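Side-chain contacts in putative cytoplasmic protein (Salmonella typhimurium, PDB 2GK3), which is of unknown function but forms a hexamer and probably has a fold like that of class I glutamine amidotransferases: residues Val200-Thr203 against Pro208-Val211; His21-His26 against Ser32-Lys37; Gln94-Thr97 against Leu101-Lys104; Trp44-Leu49 against Ile56-Ala61; Ser129-Gly132 against Ala137-Lys140. All coordinates share one frame; numbering follows the deposited sequence. Where two conformers were deposited one is given.

Contact 1: Val200-Thr203 against Pro208-Val211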
# COMPACT_ATOMS: atom_id res chain seq x y z
N VAL E 200 -14.37 36.08 -17.05
CA VAL E 200 -14.94 34.75 -17.29
C VAL E 200 -15.40 34.61 -18.75
O VAL E 200 -16.26 35.36 -19.22
CB VAL E 200 -16.12 34.46 -16.33
CG1 VAL E 200 -16.78 33.12 -16.67
CG2 VAL E 200 -15.64 34.47 -14.89
N VAL E 201 -14.84 33.63 -19.46
CA VAL E 201 -15.12 33.50 -20.89
C VAL E 201 -16.03 32.31 -21.22
O VAL E 201 -16.86 32.39 -22.12
CB VAL E 201 -13.78 33.44 -21.69
CG1 VAL E 201 -14.01 33.11 -23.15
CG2 VAL E 201 -13.02 34.76 -21.54
N LEU E 202 -15.86 31.22 -20.48
CA LEU E 202 -16.67 30.02 -20.67
C LEU E 202 -17.15 29.57 -19.31
O LEU E 202 -16.46 29.76 -18.31
CB LEU E 202 -15.83 28.88 -21.29
CG LEU E 202 -15.16 28.96 -22.68
CD1 LEU E 202 -14.52 27.61 -23.01
CD2 LEU E 202 -16.17 29.36 -23.76
N THR E 203 -18.32 28.94 -19.28
CA THR E 203 -18.87 28.41 -18.04
C THR E 203 -19.27 26.96 -18.23
O THR E 203 -19.38 26.47 -19.35
CB THR E 203 -20.12 29.18 -17.59
OG1 THR E 203 -21.09 29.09 -18.64
CG2 THR E 203 -19.82 30.67 -17.30
N PRO E 208 -17.66 29.10 -13.36
CA PRO E 208 -16.66 29.48 -14.37
C PRO E 208 -15.92 28.24 -14.91
O PRO E 208 -15.73 27.25 -14.17
CB PRO E 208 -15.70 30.40 -13.61
CG PRO E 208 -16.00 30.23 -12.19
CD PRO E 208 -17.36 29.64 -12.03
N LEU E 209 -15.55 28.29 -16.19
CA LEU E 209 -14.75 27.23 -16.81
C LEU E 209 -13.42 27.76 -17.37
O LEU E 209 -12.36 27.18 -17.13
CB LEU E 209 -15.55 26.48 -17.90
CG LEU E 209 -14.80 25.45 -18.76
CD1 LEU E 209 -14.25 24.30 -17.93
CD2 LEU E 209 -15.69 24.90 -19.88
N LEU E 210 -13.49 28.85 -18.14
CA LEU E 210 -12.29 29.51 -18.63
C LEU E 210 -12.24 30.94 -18.12
O LEU E 210 -13.17 31.70 -18.37
CB LEU E 210 -12.23 29.46 -20.17
CG LEU E 210 -10.97 29.99 -20.86
CD1 LEU E 210 -9.67 29.24 -20.43
CD2 LEU E 210 -11.16 29.95 -22.38
N VAL E 211 -11.16 31.28 -17.43
CA VAL E 211 -11.03 32.56 -16.74
C VAL E 211 -9.65 33.17 -17.00
O VAL E 211 -8.63 32.49 -16.85
CB VAL E 211 -11.22 32.42 -15.19
CG1 VAL E 211 -11.07 33.79 -14.48
CG2 VAL E 211 -12.58 31.78 -14.85

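Contact 2: His21-His26 against Ser32-Lys37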
# COMPACT_ATOMS: atom_id res chain seq x y z
N HIS E 21 2.31 7.39 -11.24
CA HIS E 21 2.89 6.06 -11.03
C HIS E 21 1.91 5.22 -10.19
O HIS E 21 1.90 5.34 -8.96
CB HIS E 21 4.22 6.18 -10.25
CG HIS E 21 5.40 6.60 -11.07
ND1 HIS E 21 5.81 7.91 -11.17
CD2 HIS E 21 6.30 5.87 -11.77
CE1 HIS E 21 6.90 7.97 -11.93
NE2 HIS E 21 7.22 6.75 -12.30
N ILE E 22 1.10 4.37 -10.82
CA ILE E 22 0.14 3.55 -10.05
C ILE E 22 0.84 2.33 -9.51
O ILE E 22 1.52 1.62 -10.24
CB ILE E 22 -1.13 3.10 -10.84
CG1 ILE E 22 -1.90 4.29 -11.43
CG2 ILE E 22 -2.07 2.32 -9.93
CD1 ILE E 22 -1.62 4.49 -12.89
N HIS E 23 0.67 2.10 -8.21
CA HIS E 23 0.90 0.80 -7.65
C HIS E 23 -0.45 0.10 -7.53
O HIS E 23 -1.34 0.61 -6.87
CB HIS E 23 1.59 0.92 -6.30
CG HIS E 23 1.98 -0.39 -5.71
ND1 HIS E 23 2.84 -1.26 -6.34
CD2 HIS E 23 1.60 -1.00 -4.56
CE1 HIS E 23 2.98 -2.35 -5.60
NE2 HIS E 23 2.24 -2.21 -4.51
N MSE E 24 -0.62 -1.05 -8.20
CA MSE E 24 -1.88 -1.83 -8.08
C MSE E 24 -1.69 -3.08 -7.28
O MSE E 24 -0.90 -3.94 -7.66
CB MSE E 24 -2.38 -2.32 -9.41
CG MSE E 24 -2.59 -1.31 -10.45
SE MSE E 24 -3.68 -2.11 -11.80
CE MSE E 24 -3.15 -0.74 -13.01
N ILE E 25 -2.46 -3.20 -6.22
CA ILE E 25 -2.47 -4.37 -5.40
C ILE E 25 -3.70 -5.19 -5.80
O ILE E 25 -4.84 -4.74 -5.61
CB ILE E 25 -2.52 -3.98 -3.90
CG1 ILE E 25 -1.27 -3.13 -3.51
CG2 ILE E 25 -2.69 -5.21 -3.02
CD1 ILE E 25 -1.38 -2.40 -2.14
N HIS E 26 -3.47 -6.38 -6.38
CA HIS E 26 -4.56 -7.24 -6.85
C HIS E 26 -4.80 -8.32 -5.82
O HIS E 26 -4.07 -9.30 -5.79
CB HIS E 26 -4.22 -7.95 -8.17
CG HIS E 26 -3.71 -7.05 -9.26
ND1 HIS E 26 -4.43 -6.81 -10.42
CD2 HIS E 26 -2.53 -6.41 -9.42
CE1 HIS E 26 -3.72 -6.04 -11.22
NE2 HIS E 26 -2.57 -5.78 -10.64
N SER E 32 -2.20 -11.62 -2.66
CA SER E 32 -2.14 -10.48 -3.56
C SER E 32 -0.88 -10.54 -4.39
O SER E 32 0.18 -10.93 -3.89
CB SER E 32 -2.17 -9.15 -2.80
OG SER E 32 -3.11 -9.18 -1.74
N PHE E 33 -0.98 -10.15 -5.65
CA PHE E 33 0.20 -9.80 -6.41
C PHE E 33 0.06 -8.34 -6.79
O PHE E 33 -1.03 -7.78 -6.74
CB PHE E 33 0.38 -10.74 -7.62
CG PHE E 33 -0.55 -10.46 -8.76
CD1 PHE E 33 -0.14 -9.64 -9.81
CD2 PHE E 33 -1.82 -11.05 -8.81
CE1 PHE E 33 -1.01 -9.37 -10.88
CE2 PHE E 33 -2.68 -10.79 -9.87
CZ PHE E 33 -2.27 -9.95 -10.91
N THR E 34 1.17 -7.72 -7.16
CA THR E 34 1.16 -6.29 -7.48
C THR E 34 1.63 -6.05 -8.90
O THR E 34 2.42 -6.81 -9.43
CB THR E 34 2.03 -5.49 -6.49
OG1 THR E 34 3.40 -5.79 -6.70
CG2 THR E 34 1.68 -5.83 -5.05
N SER E 35 1.11 -5.01 -9.54
CA SER E 35 1.69 -4.57 -10.80
C SER E 35 1.83 -3.05 -10.72
O SER E 35 1.00 -2.38 -10.09
CB SER E 35 0.85 -5.00 -12.02
OG SER E 35 -0.47 -4.47 -11.98
N SER E 36 2.89 -2.51 -11.31
CA SER E 36 3.15 -1.09 -11.19
C SER E 36 3.20 -0.47 -12.55
O SER E 36 3.78 -1.03 -13.46
CB SER E 36 4.41 -0.78 -10.36
OG SER E 36 4.18 -1.10 -9.01
N LYS E 37 2.60 0.71 -12.65
CA LYS E 37 2.22 1.25 -13.94
C LYS E 37 2.51 2.76 -13.99
O LYS E 37 1.85 3.55 -13.29
CB LYS E 37 0.72 0.95 -14.18
CG LYS E 37 0.26 1.24 -15.59
CD LYS E 37 -1.25 1.06 -15.77
CE LYS E 37 -1.58 1.18 -17.25
NZ LYS E 37 -3.05 1.30 -17.49

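Contact 3: Gln94-Thr97 against Leu101-Lys104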
# COMPACT_ATOMS: atom_id res chain seq x y z
N GLN E 94 10.05 19.10 -2.55
CA GLN E 94 11.04 18.41 -3.37
C GLN E 94 11.92 17.51 -2.48
O GLN E 94 12.04 17.71 -1.27
CB GLN E 94 11.89 19.41 -4.15
CG GLN E 94 11.10 20.26 -5.15
CD GLN E 94 11.88 21.50 -5.64
OE1 GLN E 94 13.09 21.43 -5.88
NE2 GLN E 94 11.19 22.62 -5.79
N ASN E 95 12.49 16.49 -3.10
CA ASN E 95 13.28 15.46 -2.43
C ASN E 95 14.40 15.96 -1.50
O ASN E 95 14.59 15.43 -0.41
CB ASN E 95 13.82 14.48 -3.49
CG ASN E 95 12.75 13.58 -4.02
OD1 ASN E 95 11.57 13.70 -3.65
ND2 ASN E 95 13.13 12.64 -4.88
N GLU E 96 15.12 17.00 -1.93
CA GLU E 96 16.18 17.61 -1.11
C GLU E 96 15.62 18.28 0.15
O GLU E 96 16.27 18.32 1.19
CB GLU E 96 17.01 18.61 -1.93
CG GLU E 96 18.04 17.97 -2.84
CD GLU E 96 18.67 18.99 -3.80
OE1 GLU E 96 19.38 19.92 -3.33
OE2 GLU E 96 18.46 18.87 -5.04
N THR E 97 14.40 18.80 0.06
CA THR E 97 13.73 19.39 1.20
C THR E 97 13.24 18.32 2.16
O THR E 97 13.52 18.36 3.35
CB THR E 97 12.52 20.24 0.72
OG1 THR E 97 13.00 21.35 -0.04
CG2 THR E 97 11.67 20.73 1.88
N LEU E 101 17.44 17.17 4.20
CA LEU E 101 17.73 18.27 5.14
C LEU E 101 18.33 19.56 4.54
O LEU E 101 18.98 20.33 5.26
CB LEU E 101 18.62 17.78 6.31
CG LEU E 101 18.36 16.43 7.00
CD1 LEU E 101 19.64 15.92 7.72
CD2 LEU E 101 17.21 16.50 7.97
N LYS E 102 18.12 19.82 3.26
CA LYS E 102 18.64 21.04 2.64
C LYS E 102 17.62 22.18 2.66
O LYS E 102 16.41 21.95 2.66
CB LYS E 102 19.07 20.80 1.19
CG LYS E 102 19.82 19.49 0.96
CD LYS E 102 21.31 19.72 0.78
CE LYS E 102 22.11 18.40 0.75
NZ LYS E 102 21.63 17.46 -0.30
N ILE E 103 18.13 23.41 2.70
CA ILE E 103 17.33 24.59 2.40
C ILE E 103 17.41 24.76 0.90
O ILE E 103 18.41 24.43 0.28
CB ILE E 103 17.90 25.84 3.09
CG1 ILE E 103 17.73 25.74 4.60
CG2 ILE E 103 17.19 27.08 2.60
CD1 ILE E 103 18.69 24.76 5.27
N LYS E 104 16.36 25.28 0.31
CA LYS E 104 16.15 25.14 -1.11
C LYS E 104 15.22 26.28 -1.51
O LYS E 104 14.36 26.67 -0.72
CB LYS E 104 15.50 23.75 -1.32
CG LYS E 104 15.21 23.30 -2.72
CD LYS E 104 16.36 22.47 -3.32
CE LYS E 104 15.90 21.90 -4.65
NZ LYS E 104 16.98 21.60 -5.63
O HOH W 1 13.93 22.92 1.88
O HOH W 2 15.08 20.08 4.87

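Contact 4: Trp44-Leu49 against Ile56-Ala61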
# COMPACT_ATOMS: atom_id res chain seq x y z
N TRP E 44 -1.80 13.50 -26.02
CA TRP E 44 -2.61 14.15 -27.05
C TRP E 44 -2.44 15.67 -27.11
O TRP E 44 -2.09 16.23 -28.16
CB TRP E 44 -4.09 13.81 -26.85
CG TRP E 44 -5.03 14.47 -27.84
CD1 TRP E 44 -6.08 15.29 -27.55
CD2 TRP E 44 -5.00 14.35 -29.27
NE1 TRP E 44 -6.71 15.69 -28.71
CE2 TRP E 44 -6.07 15.13 -29.78
CE3 TRP E 44 -4.18 13.66 -30.17
CZ2 TRP E 44 -6.34 15.23 -31.15
CZ3 TRP E 44 -4.44 13.76 -31.53
CH2 TRP E 44 -5.52 14.54 -32.01
N LEU E 45 -2.72 16.34 -25.99
CA LEU E 45 -2.57 17.77 -25.91
C LEU E 45 -1.18 18.20 -26.38
O LEU E 45 -1.05 19.07 -27.24
CB LEU E 45 -2.79 18.25 -24.47
CG LEU E 45 -3.30 19.66 -24.19
CD1 LEU E 45 -2.73 20.17 -22.87
CD2 LEU E 45 -3.06 20.68 -25.30
N LEU E 46 -0.14 17.59 -25.82
CA LEU E 46 1.24 17.97 -26.16
C LEU E 46 1.54 17.81 -27.66
O LEU E 46 2.29 18.60 -28.22
CB LEU E 46 2.25 17.20 -25.29
CG LEU E 46 2.17 17.41 -23.77
CD1 LEU E 46 2.99 16.38 -23.03
CD2 LEU E 46 2.57 18.83 -23.36
N GLU E 47 0.95 16.81 -28.29
CA GLU E 47 1.07 16.61 -29.72
C GLU E 47 0.40 17.74 -30.50
O GLU E 47 0.91 18.19 -31.52
CB GLU E 47 0.49 15.24 -30.11
CG GLU E 47 0.64 14.85 -31.57
CD GLU E 47 2.05 15.06 -32.10
OE1 GLU E 47 3.03 14.93 -31.33
OE2 GLU E 47 2.17 15.35 -33.31
N CYS E 48 -0.74 18.21 -30.00
CA CYS E 48 -1.48 19.30 -30.63
C CYS E 48 -0.75 20.61 -30.53
O CYS E 48 -0.74 21.40 -31.48
CB CYS E 48 -2.86 19.46 -29.99
SG CYS E 48 -4.02 18.13 -30.25
N LEU E 49 -0.14 20.86 -29.38
CA LEU E 49 0.65 22.08 -29.19
C LEU E 49 1.89 22.07 -30.07
O LEU E 49 2.29 23.11 -30.59
CB LEU E 49 1.01 22.30 -27.71
CG LEU E 49 -0.19 22.33 -26.74
CD1 LEU E 49 0.24 22.26 -25.27
CD2 LEU E 49 -1.09 23.54 -26.99
N ILE E 56 7.56 23.17 -26.76
CA ILE E 56 7.24 22.65 -25.41
C ILE E 56 8.41 21.95 -24.70
O ILE E 56 9.08 21.11 -25.29
CB ILE E 56 6.07 21.65 -25.44
CG1 ILE E 56 4.76 22.30 -25.90
CG2 ILE E 56 5.89 20.98 -24.07
CD1 ILE E 56 3.88 22.82 -24.76
N ASP E 57 8.66 22.30 -23.43
CA ASP E 57 9.40 21.43 -22.52
C ASP E 57 8.41 20.72 -21.60
O ASP E 57 7.60 21.35 -20.93
CB ASP E 57 10.39 22.23 -21.68
CG ASP E 57 11.60 22.68 -22.47
OD1 ASP E 57 11.70 22.38 -23.68
OD2 ASP E 57 12.46 23.36 -21.87
N TYR E 58 8.49 19.40 -21.58
CA TYR E 58 7.63 18.61 -20.72
C TYR E 58 8.35 18.21 -19.44
O TYR E 58 9.44 17.62 -19.46
CB TYR E 58 7.12 17.37 -21.44
CG TYR E 58 6.16 16.58 -20.60
CD1 TYR E 58 5.14 17.21 -19.89
CD2 TYR E 58 6.27 15.20 -20.51
CE1 TYR E 58 4.26 16.49 -19.10
CE2 TYR E 58 5.37 14.47 -19.74
CZ TYR E 58 4.37 15.13 -19.03
OH TYR E 58 3.49 14.41 -18.25
N MSE E 59 7.73 18.55 -18.31
CA MSE E 59 8.29 18.22 -17.02
C MSE E 59 7.27 17.42 -16.22
O MSE E 59 6.39 17.99 -15.56
CB MSE E 59 8.71 19.48 -16.29
CG MSE E 59 9.44 19.22 -14.98
SE MSE E 59 9.91 20.84 -14.01
CE MSE E 59 11.32 21.49 -15.18
N PRO E 60 7.37 16.07 -16.28
CA PRO E 60 6.49 15.23 -15.46
C PRO E 60 6.67 15.55 -13.98
O PRO E 60 7.72 16.07 -13.58
CB PRO E 60 6.96 13.81 -15.76
CG PRO E 60 7.80 13.90 -17.01
CD PRO E 60 8.32 15.28 -17.10
N ALA E 61 5.66 15.24 -13.17
CA ALA E 61 5.73 15.42 -11.71
C ALA E 61 7.04 14.94 -11.05
O ALA E 61 7.62 15.68 -10.25
CB ALA E 61 4.54 14.77 -11.05

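Contact 5: Ser129-Gly132 against Ala137-Lys140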
# COMPACT_ATOMS: atom_id res chain seq x y z
N SER E 129 -5.21 19.31 -9.15
CA SER E 129 -5.22 20.74 -9.43
C SER E 129 -6.16 21.45 -8.43
O SER E 129 -7.03 20.82 -7.82
CB SER E 129 -5.70 20.97 -10.86
OG SER E 129 -4.72 20.59 -11.82
N PHE E 130 -5.97 22.77 -8.29
CA PHE E 130 -6.77 23.63 -7.42
C PHE E 130 -6.83 23.06 -6.01
O PHE E 130 -5.78 22.96 -5.34
CB PHE E 130 -8.14 23.92 -8.06
CG PHE E 130 -8.03 24.63 -9.39
CD1 PHE E 130 -7.56 25.94 -9.45
CD2 PHE E 130 -8.32 23.96 -10.59
CE1 PHE E 130 -7.40 26.60 -10.71
CE2 PHE E 130 -8.17 24.59 -11.83
CZ PHE E 130 -7.71 25.90 -11.90
N MSE E 131 -8.01 22.66 -5.53
CA MSE E 131 -8.02 21.88 -4.28
C MSE E 131 -8.02 20.40 -4.61
O MSE E 131 -7.24 19.65 -4.05
CB MSE E 131 -9.20 22.26 -3.36
CG MSE E 131 -9.06 23.63 -2.75
SE MSE E 131 -7.46 23.72 -1.55
CE MSE E 131 -8.46 23.86 0.16
N GLY E 132 -8.88 20.00 -5.54
CA GLY E 132 -8.93 18.64 -6.05
C GLY E 132 -9.47 17.59 -5.10
O GLY E 132 -10.12 17.90 -4.09
N ALA E 137 -4.49 18.76 -3.59
CA ALA E 137 -3.73 19.70 -4.42
C ALA E 137 -3.41 20.92 -3.59
O ALA E 137 -2.32 21.49 -3.71
CB ALA E 137 -4.48 20.09 -5.67
N ASN E 138 -4.38 21.30 -2.73
CA ASN E 138 -4.16 22.23 -1.63
C ASN E 138 -3.65 23.64 -2.00
O ASN E 138 -3.07 24.32 -1.15
CB ASN E 138 -3.21 21.60 -0.61
CG ASN E 138 -3.20 22.34 0.72
OD1 ASN E 138 -4.26 22.65 1.27
ND2 ASN E 138 -2.02 22.62 1.23
N TYR E 139 -3.88 24.08 -3.23
CA TYR E 139 -3.29 25.31 -3.73
C TYR E 139 -3.73 26.58 -3.00
O TYR E 139 -3.00 27.58 -3.01
CB TYR E 139 -3.50 25.43 -5.24
CG TYR E 139 -2.46 24.67 -6.03
CD1 TYR E 139 -2.74 23.41 -6.59
CD2 TYR E 139 -1.18 25.20 -6.21
CE1 TYR E 139 -1.77 22.72 -7.34
CE2 TYR E 139 -0.21 24.51 -6.91
CZ TYR E 139 -0.50 23.28 -7.48
OH TYR E 139 0.51 22.63 -8.18
N LYS E 140 -4.90 26.53 -2.35
CA LYS E 140 -5.49 27.71 -1.69
C LYS E 140 -4.66 28.14 -0.47
O LYS E 140 -4.64 29.31 -0.11
CB LYS E 140 -6.92 27.42 -1.26
CG LYS E 140 -7.55 28.60 -0.57
CD LYS E 140 -9.02 28.41 -0.30
CE LYS E 140 -9.68 29.78 -0.12
NZ LYS E 140 -11.12 29.67 0.15

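Contact 1: Val200-Thr203 against Pro208-Val211
Two carbonyl oxygens carry the backbone pairing between Val200-Thr203 and Pro208-Val211. Leu210 O takes Val201 N at 2.8 Å in an almost straight bond, and Leu202 N reaches the same oxygen in a weak second bond. Leu202 O is gripped twice as well: Leu209 N lies 2.7 Å from it and Leu210 N 3.1 Å from it, both approaching from the same face of the carbonyl plane, with Leu210 N 42° out of that plane.

The sharing at Leu210 O is that of a classic beta bulge, in which Val201 and Leu202 both stand opposite Leu210. It falls in the antiparallel hairpin of strands 199-204 and 207-215. The double grip on Leu202 O goes with a second one-residue slip in register, before Thr203 pairs with Pro208.

The apolar contacts sort by face. On one face Leu202 and Leu210 slant across each other, their CB atoms 3.8 Å apart; Leu210 CG is turned away from its own backbone N (chi1 -174°), which brings CD2 alongside CG and CD1 of Leu202. On the other, Val200 CG2 meets Val211 CG2 at 4.1 Å. Val200 CG1 rests 4.2 Å from Pro208 CB. Leu209 points its CB at the partner strand, 3.4 Å from Leu202 O. Beyond the hairpin, Phe223 of strand 218-223 packs on both Leu209 and Leu210, while Ala169 of strand 164-169 touches Leu202.

Contact 2: His21-His26 against Ser32-Lys37
His26 lays its ring over the ring of Phe33 in an offset stack, the planes only 4° apart and the centroids separated by 4.3 Å. His26 CB adds a CH-pi contact over the same phenyl ring. The edge of the imidazole is fixed too: NE2 of His26 sits 2.8 Å from Ser35 OG in a hydrogen bond whose donor could be either, and Ser35 OG also bonds Tyr99 OH of a third subunit. Ring rotation is thus set from face and edge together.

On the other face of the sheet, with His23, Thr34 and Ser36, His23 CG stands anti to its backbone N (chi1 -175°), swinging the ring toward the partner strand. There His23 ND1 donates to Ser36 OG at 3.0 Å, in the ring plane, and His23 CE1 comes within 3.4 Å of Thr34 CB. Ser36 OG is held again by Ser27 of a fourth subunit. On the His26 face, CE of selenomethionine Met24 touches Lys37 CD at 3.8 Å.

Backbone bonds in regular antiparallel register join the pair as a long beta hairpin, strands 12-28 and 31-40, reaching from the body of the chain. Its outer edge, residues 21-26, pairs antiparallel with a strand of a second subunit, carrying the sheet across the hexamer interface.

Contact 3: Gln94-Thr97 against Leu101-Lys104
Lys104 NZ forms a salt bridge with Glu96 OE2 at 3.2 Å, approaching from above the carboxylate, 60° out of its plane. The ammonium has a second anionic partner, Glu70 OE2, and two carboxylates beside one lysine should favour its charged form. The other carboxylate oxygen, Glu96 OE1, stays 4.5 Å from Lys102 NZ, a looser attraction beyond salt-bridge range.

The backbone closes the turn with one direct bond, Lys102 N to Glu96 O at 3.2 Å. Two waters extend it. The first accepts from Thr97 OG1 at 2.6 Å and donates to Lys102 O, whereas the second donates to both Thr97 O and Lys102 O, so that Lys102 O receives two water hydrogens.

Farther out, the lysine stems do the packing. Lys104 leaves its backbone with CG opposite N (chi1 -178°) and then bends at chi2 (92°), running across the side chains of Glu96 and Gln94 at roughly right angles. Its CE comes within 3.1 Å of Gln94 OE1, and its CB lies 3.7 Å from Thr97 OG1. The amide nitrogen of Gln94 meanwhile bonds Phe91 O. Lys102, bent at chi2 and chi4, brings its CG to 4.1 Å from Glu96 CB.

Thr97 and Leu101 also pack against His230 and Pro229 of a fourth subunit. The arrangement is a short helix, 95-98, with Gln94 at its N-cap position, followed by an irregular loop that doubles back along it and is tied down by charge and water as it leads to helix 107-116.

Contact 4: Trp44-Leu49 against Ile56-Ala61
Leu46, Ile56 and Tyr58 account for most of the buried surface, and Leu46 is the piece that joins the other two. Its two methyl groups divide the work. Leu46 CD1 sits over one face of the Tyr58 ring in a CH-pi contact, 4.0 Å from the centroid and only 13° off the ring normal, while Leu46 CD2 meets Ile56 CG2 at 4.0 Å. The leucine side chain crosses both partners at about a right angle, and its terminal methyls make both contacts.

Tyr58 receives the methyl because its CG is anti to the backbone N (chi1 -177°), which stands the ring up toward the helix. Pro60 N lies over the opposite face, so the ring is held between leucine and proline, and its far end is fixed by a hydrogen bond from OH to Gly17 O on strand 12-28.

These residues join helix 43-51 to strand 55-59 as a helix laid on a sheet; the axes of helix segment 44-49 and strand segment 56-59 approach to 10.1 Å and run nearly antiparallel (162°). Strand 55-59 pairs in parallel with strand 12-28, in a chain whose family suggests a class I glutamine amidotransferase-like fold. No hydrogen bond crosses between the segments; the contact is wholly apolar.

Ile56 has a second neighbour one helical turn along. Its CD1 reaches Leu49 CD1 at 3.7 Å and also lies 4.1 Å from Leu49 CB, the two side chains slanting past each other. Leu250 of helix 242-253 also packs on Leu49, and Phe15 of strand 12-28 touches Leu46.

Contact 5: Ser129-Gly132 against Ala137-Lys140
Phe130 O and Met131 O are the acceptors that tie Ser129-Gly132 to Ala137-Lys140. Tyr139 N donates to Phe130 O at 3.1 Å with an N-H...O angle of 164°; Ala137 N donates to Met131 O at 2.9 Å, a more bent bond at 133°. Both donors stand about 30° off the plane of their carbonyl. Asn138 N is near Phe130 O too, but its angle is too poor for a bond.

Around Phe130 O the carbon atoms close in as well: Ala137 CB is 3.2 Å away, and Phe130 O lies in the plane of the Tyr139 ring, at its edge, 3.3 Å from Tyr139 CD1.

The two segments are the arms of a buried, irregular loop between strands 120-124 and 150-151, with 139-140 starting a 3-10 turn. Asp157 grips the first arm by accepting from the backbone N of both Met131 and Gly132. On the second arm Ser88 OG bonds Ala137 O, and Thr142 OG1 bonds Tyr139 O.

Side-chain polar ends find their partners beyond the segments. Tyr139 OH bonds Ile86 O, Ser129 OG is held by Ile124 O and Asp85 N, and Lys140 NZ joins Met152 O and the carboxylate of Asp154. The selenomethionine Met131 supplies the apolar part: bends at chi2 and chi3 curl its SE back to 3.6 Å from Asn138 CA and 3.8 Å from Lys140 CB.

In the fold
Contacts 1 and 2 are both antiparallel hairpins, yet they lie on opposite sides of the chain's centre, about 38 Å apart between centres. Contact 1 is bulged, lined with aliphatic residues and touched by no other subunit; contact 2 is regular, rich in histidine and serine, and in contact with three other subunits. Contact 4 shares the strand system of contact 2, since strands 12-28 and 55-59 are neighbours, but joins helix to strand by apolar packing alone. Contact 5, closest to the centre, is an irregular loop held by backbone bonds and by side chains from elsewhere in the chain. Contact 3, also far from the centre, is only partly buried, relies on charge and water, and like contact 2 meets the fourth subunit.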